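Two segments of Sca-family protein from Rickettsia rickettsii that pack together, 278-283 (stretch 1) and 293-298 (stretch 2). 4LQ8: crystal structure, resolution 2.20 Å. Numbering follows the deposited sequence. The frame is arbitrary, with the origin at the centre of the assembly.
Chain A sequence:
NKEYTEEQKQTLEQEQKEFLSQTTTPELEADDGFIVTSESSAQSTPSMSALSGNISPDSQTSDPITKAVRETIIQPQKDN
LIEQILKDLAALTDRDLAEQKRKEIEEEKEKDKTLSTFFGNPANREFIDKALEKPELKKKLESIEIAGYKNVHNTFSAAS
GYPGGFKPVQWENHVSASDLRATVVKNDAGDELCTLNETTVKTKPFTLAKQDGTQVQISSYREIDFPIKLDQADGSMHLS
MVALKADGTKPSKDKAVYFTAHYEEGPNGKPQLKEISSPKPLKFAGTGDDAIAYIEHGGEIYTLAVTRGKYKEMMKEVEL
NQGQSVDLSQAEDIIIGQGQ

Stretch 1, residues 278-283: SPKPLK
Stretch 2, residues 293-298: AYIEHG

The strand end of stretch 1 pairs antiparallel with stretch 2 at one hydrogen-bonded pair, K283 with Y294, whose CA atoms lie 5.1 Å apart. Both residues are extended (phi/psi -108/161 and -147/162), so each backbone satisfies the other: K283 N donates to Y294 O at 2.9 Å, and Y294 N donates to K283 O at 2.8 Å, with N-H...O angles of 151° and 165°. K283 O also receives a CA-H...O contact from A293 CA at 3.2 Å.

Beyond this pair the direct ladder stops, and water takes over. Stretch 1 is loop from S278 to P281, with P281 (-70/146) following a cis peptide bond; as a proline it has no amide hydrogen to offer. Its carbonyl O accepts from a water 3.0 Å away, and the same water accepts from E296 N at 3.2 Å.

K283 and Y294 project from the same sheet face. With Y294 at chi1 79° (p) and chi2 -93°, its ring lies against K283, whose CB sits over the ring face, 3.5 Å from the centroid in a CH-pi contact. The lysine (m, m, t, t) then leads its end away, and NZ is hydrogen-bonded elsewhere in the structure.

Apolar side chains fill the remaining contact, and 362 Å² is buried in total. L282 (t, p) brings CD1 to 4.0 Å from A293 CB and 3.8 Å from I295 CG2; the small alanine and branched isoleucine both present methyls to it. I295 (chi1 53°, chi2 137°) also places CD1 3.8 Å from P279 CG, while P279 CB lies 3.9 Å from H297 CD2, oblique to the imidazole.

Within the buried loop, K280 (m, m, t, m) points its CB away from stretch 2 and donates from NZ to S278 OG at 2.7 Å; S278 OG (chi1 80°, p) donates to P279 O at 2.9 Å.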

# COMPACT_ATOMS: atom_id res chain seq x y z
N SER A 278 -1.00 1.38 0.59
CA SER A 278 0.36 1.89 0.71
C SER A 278 0.31 3.40 0.72
O SER A 278 -0.70 3.97 0.28
CB SER A 278 1.21 1.39 -0.45
OG SER A 278 1.02 2.15 -1.63
N PRO A 279 1.41 4.08 1.12
CA PRO A 279 1.49 5.54 0.87
C PRO A 279 1.37 5.79 -0.65
O PRO A 279 1.79 4.94 -1.45
CB PRO A 279 2.90 5.91 1.34
CG PRO A 279 3.35 4.79 2.14
CD PRO A 279 2.69 3.57 1.63
N LYS A 280 0.79 6.94 -1.03
CA LYS A 280 0.56 7.30 -2.43
C LYS A 280 1.12 8.71 -2.76
O LYS A 280 1.12 9.56 -1.88
CB LYS A 280 -0.96 7.23 -2.80
CG LYS A 280 -1.57 5.82 -2.81
CD LYS A 280 -0.88 4.86 -3.81
CE LYS A 280 -1.61 3.56 -4.01
NZ LYS A 280 -1.36 2.59 -2.91
N PRO A 281 1.53 8.99 -4.02
CA PRO A 281 1.63 8.06 -5.16
C PRO A 281 2.77 7.05 -4.91
O PRO A 281 3.77 7.38 -4.28
CB PRO A 281 1.91 9.00 -6.35
CG PRO A 281 2.69 10.12 -5.74
CD PRO A 281 2.06 10.33 -4.38
N LEU A 282 2.60 5.83 -5.37
CA LEU A 282 3.62 4.79 -5.23
C LEU A 282 4.59 4.85 -6.45
O LEU A 282 4.13 4.99 -7.58
CB LEU A 282 2.93 3.42 -5.16
CG LEU A 282 3.78 2.21 -4.78
CD1 LEU A 282 4.40 2.39 -3.39
CD2 LEU A 282 2.96 0.96 -4.79
N LYS A 283 5.89 4.79 -6.21
CA LYS A 283 6.85 4.76 -7.33
C LYS A 283 7.46 3.36 -7.43
O LYS A 283 7.46 2.61 -6.46
CB LYS A 283 7.99 5.81 -7.16
CG LYS A 283 7.57 7.25 -6.83
CD LYS A 283 6.79 7.88 -7.95
CE LYS A 283 6.74 9.38 -7.86
NZ LYS A 283 6.11 9.92 -9.10
N ALA A 293 9.09 -1.21 -5.18
CA ALA A 293 8.23 -0.08 -4.85
C ALA A 293 9.03 0.85 -3.95
O ALA A 293 9.80 0.39 -3.11
CB ALA A 293 6.99 -0.55 -4.09
N TYR A 294 8.88 2.15 -4.15
CA TYR A 294 9.51 3.13 -3.27
C TYR A 294 8.61 4.34 -3.15
O TYR A 294 7.70 4.53 -3.97
CB TYR A 294 10.96 3.50 -3.69
CG TYR A 294 11.09 4.47 -4.84
CD1 TYR A 294 11.22 4.02 -6.15
CD2 TYR A 294 11.15 5.85 -4.62
CE1 TYR A 294 11.42 4.91 -7.21
CE2 TYR A 294 11.31 6.75 -5.67
CZ TYR A 294 11.46 6.28 -6.96
OH TYR A 294 11.64 7.18 -7.98
N ILE A 295 8.87 5.14 -2.11
CA ILE A 295 8.15 6.37 -1.82
C ILE A 295 9.13 7.39 -1.25
O ILE A 295 10.14 7.03 -0.63
CB ILE A 295 6.96 6.15 -0.80
CG1 ILE A 295 7.44 5.45 0.48
CG2 ILE A 295 5.79 5.37 -1.44
CD1 ILE A 295 6.95 5.95 1.64
N GLU A 296 8.79 8.64 -1.41
CA GLU A 296 9.46 9.77 -0.79
C GLU A 296 8.44 10.12 0.29
O GLU A 296 7.26 10.15 -0.01
CB GLU A 296 9.64 10.90 -1.79
CG GLU A 296 10.73 11.86 -1.36
CD GLU A 296 10.97 12.99 -2.34
OE1 GLU A 296 10.68 12.83 -3.55
OE2 GLU A 296 11.48 14.04 -1.88
N HIS A 297 8.86 10.24 1.56
CA HIS A 297 7.97 10.48 2.68
C HIS A 297 8.74 11.28 3.72
O HIS A 297 9.82 10.84 4.15
CB HIS A 297 7.50 9.13 3.29
CG HIS A 297 6.06 9.14 3.70
ND1 HIS A 297 5.66 9.60 4.96
CD2 HIS A 297 4.96 8.78 2.99
CE1 HIS A 297 4.34 9.49 4.97
NE2 HIS A 297 3.87 9.00 3.82
N GLY A 298 8.22 12.45 4.07
CA GLY A 298 8.89 13.36 5.00
C GLY A 298 10.27 13.77 4.51
O GLY A 298 11.19 13.92 5.31
O HOH W 1 6.11 8.85 -3.12